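PDB 6U94: RND efflux system, outer membrane lipoprotein, NodT family from Burkholderia mallei, which probably serves as the outer membrane channel of an RND-type efflux system. Local coordinates for residues I135-R140 with E156-S161. Residues are numbered along the deposited sequence; the frame is centred on the assembly and turned at random.
Sequences IDLFGR and EEARRS
Ala158 meets Leu137 through its methyl group and its carbonyl oxygen. Leu137 CD1 lies 4.0 Å from Ala158 CB and 3.7 Å from Ala158 O. The leucine methyl thus rests on the first turn of helix 156-203, beside backbone as well as side chain. The CB of Leu137 is directed toward helix 156-203. Its CG stands anti to the backbone N (chi1 179°), and CD1 is the branch that reaches across. The other branch, CD2, turns back over the ring of its own neighbour Phe138, 4.1 Å above the plane and over the ring centre. Leu153 and Val162 also touch the Leu137 side chain. Within this first turn, Ala158 N makes a weak hydrogen bond to OG1 of Thr155, the residue just before the helix. The contact joins the short helix 132-142 to the start of helix 156-203, one of the long helices of this largely helical chain. In outer membrane factors such long helices typically build the periplasmic barrel. The chain between the two segments includes helix 146-152. Arg160 faces away from Leu137. Its NH2 donates a hydrogen bond to Gly456 O, which ties this turn to the chain just beyond helix 421-454. One residue on, Ser161 comes back to the interface. Its CB sits 3.8 Å from Leu137 CD1, and its OG is at the same distance from that methyl. Ser161 OG also lies 4.0 Å from Leu137 CB, so the hydroxyl runs alongside the leucine stem as a van der Waals neighbour. A bound glycerol, probably from the crystallisation liquor, lies about 4 Å from the Leu137 side chain.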
loop_
_atom_site.group_PDB
_atom_site.type_symbol
_atom_site.label_atom_id
_atom_site.label_comp_id
_atom_site.label_asym_id
_atom_site.label_seq_id
_atom_site.Cartn_x
_atom_site.Cartn_y
_atom_site.Cartn_z
ATOM N N ILE A 135 -10.550 8.917 -3.697
ATOM C CA ILE A 135 -11.157 9.786 -2.693
ATOM C C ILE A 135 -12.275 10.617 -3.314
ATOM O O ILE A 135 -13.341 10.800 -2.710
ATOM C CB ILE A 135 -10.080 10.673 -2.041
ATOM C CG1 ILE A 135 -9.071 9.811 -1.277
ATOM C CG2 ILE A 135 -10.718 11.702 -1.126
ATOM C CD1 ILE A 135 -7.950 10.601 -0.635
ATOM N N ASP A 136 -12.052 11.130 -4.528
ATOM C CA ASP A 136 -13.098 11.859 -5.239
ATOM C C ASP A 136 -14.347 11.004 -5.407
ATOM O O ASP A 136 -15.452 11.425 -5.052
ATOM C CB ASP A 136 -12.586 12.322 -6.605
ATOM C CG ASP A 136 -11.626 13.487 -6.502
ATOM O OD1 ASP A 136 -11.752 14.277 -5.544
ATOM O OD2 ASP A 136 -10.750 13.615 -7.384
ATOM N N LEU A 137 -14.182 9.788 -5.931
ATOM C CA LEU A 137 -15.324 8.925 -6.217
ATOM C C LEU A 137 -16.113 8.600 -4.954
ATOM O O LEU A 137 -17.329 8.811 -4.895
ATOM C CB LEU A 137 -14.850 7.642 -6.898
ATOM C CG LEU A 137 -15.965 6.647 -7.233
ATOM C CD1 LEU A 137 -15.895 6.224 -8.694
ATOM C CD2 LEU A 137 -15.913 5.434 -6.312
ATOM N N PHE A 138 -15.434 8.072 -3.932
ATOM C CA PHE A 138 -16.137 7.622 -2.734
ATOM C C PHE A 138 -16.855 8.766 -2.032
ATOM O O PHE A 138 -17.930 8.561 -1.454
ATOM C CB PHE A 138 -15.158 6.934 -1.784
ATOM C CG PHE A 138 -14.810 5.527 -2.189
ATOM C CD1 PHE A 138 -15.696 4.490 -1.955
ATOM C CD2 PHE A 138 -13.601 5.242 -2.811
ATOM C CE1 PHE A 138 -15.388 3.193 -2.330
ATOM C CE2 PHE A 138 -13.284 3.945 -3.188
ATOM C CZ PHE A 138 -14.181 2.919 -2.947
ATOM N N GLY A 139 -16.287 9.973 -2.072
ATOM C CA GLY A 139 -16.964 11.119 -1.492
ATOM C C GLY A 139 -18.132 11.605 -2.324
ATOM O O GLY A 139 -19.131 12.087 -1.777
ATOM N N ARG A 140 -18.033 11.487 -3.649
ATOM C CA ARG A 140 -19.119 11.937 -4.512
ATOM C C ARG A 140 -20.358 11.067 -4.338
ATOM O O ARG A 140 -21.469 11.582 -4.170
ATOM C CB ARG A 140 -18.663 11.943 -5.972
ATOM N N GLU A 156 -17.542 5.819 -17.793
ATOM C CA GLU A 156 -16.366 4.986 -18.008
ATOM C C GLU A 156 -15.288 5.266 -16.968
ATOM O O GLU A 156 -14.622 4.337 -16.491
ATOM C CB GLU A 156 -15.817 5.207 -19.415
ATOM C CG GLU A 156 -14.593 4.365 -19.736
ATOM C CD GLU A 156 -13.822 4.888 -20.931
ATOM O OE1 GLU A 156 -14.133 6.004 -21.401
ATOM O OE2 GLU A 156 -12.904 4.183 -21.400
ATOM N N GLU A 157 -15.094 6.538 -16.610
ATOM C CA GLU A 157 -14.077 6.869 -15.617
ATOM C C GLU A 157 -14.469 6.354 -14.239
ATOM O O GLU A 157 -13.618 5.859 -13.491
ATOM C CB GLU A 157 -13.831 8.381 -15.581
ATOM C CG GLU A 157 -15.087 9.238 -15.532
ATOM C CD GLU A 157 -15.615 9.590 -16.915
ATOM O OE1 GLU A 157 -15.482 8.760 -17.839
ATOM O OE2 GLU A 157 -16.157 10.702 -17.079
ATOM N N ALA A 158 -15.754 6.454 -13.887
ATOM C CA ALA A 158 -16.201 5.944 -12.594
ATOM C C ALA A 158 -16.080 4.427 -12.527
ATOM O O ALA A 158 -15.704 3.876 -11.486
ATOM C CB ALA A 158 -17.642 6.378 -12.320
ATOM N N ARG A 159 -16.398 3.733 -13.622
ATOM C CA ARG A 159 -16.257 2.281 -13.640
ATOM C C ARG A 159 -14.801 1.866 -13.476
ATOM O O ARG A 159 -14.492 0.927 -12.730
ATOM C CB ARG A 159 -16.831 1.718 -14.939
ATOM C CG ARG A 159 -16.696 0.212 -15.086
ATOM C CD ARG A 159 -17.423 -0.288 -16.333
ATOM N NE ARG A 159 -17.373 -1.744 -16.452
ATOM C CZ ARG A 159 -18.309 -2.565 -15.984
ATOM N NH1 ARG A 159 -19.374 -2.076 -15.363
ATOM N NH2 ARG A 159 -18.182 -3.877 -16.136
ATOM N N ARG A 160 -13.889 2.551 -14.167
ATOM C CA ARG A 160 -12.474 2.231 -14.037
ATOM C C ARG A 160 -11.962 2.520 -12.631
ATOM O O ARG A 160 -11.106 1.788 -12.121
ATOM C CB ARG A 160 -11.667 3.014 -15.074
ATOM C CG ARG A 160 -10.178 2.717 -15.058
ATOM C CD ARG A 160 -9.459 3.461 -16.169
ATOM N NE ARG A 160 -8.068 3.045 -16.295
ATOM C CZ ARG A 160 -7.675 1.930 -16.904
ATOM N NH1 ARG A 160 -8.575 1.117 -17.439
ATOM N NH2 ARG A 160 -6.386 1.625 -16.975
ATOM N N SER A 161 -12.484 3.569 -11.987
ATOM C CA SER A 161 -12.025 3.918 -10.646
ATOM C C SER A 161 -12.424 2.856 -9.630
ATOM O O SER A 161 -11.652 2.541 -8.716
ATOM C CB SER A 161 -12.575 5.287 -10.240
ATOM O OG SER A 161 -12.103 5.657 -8.952
#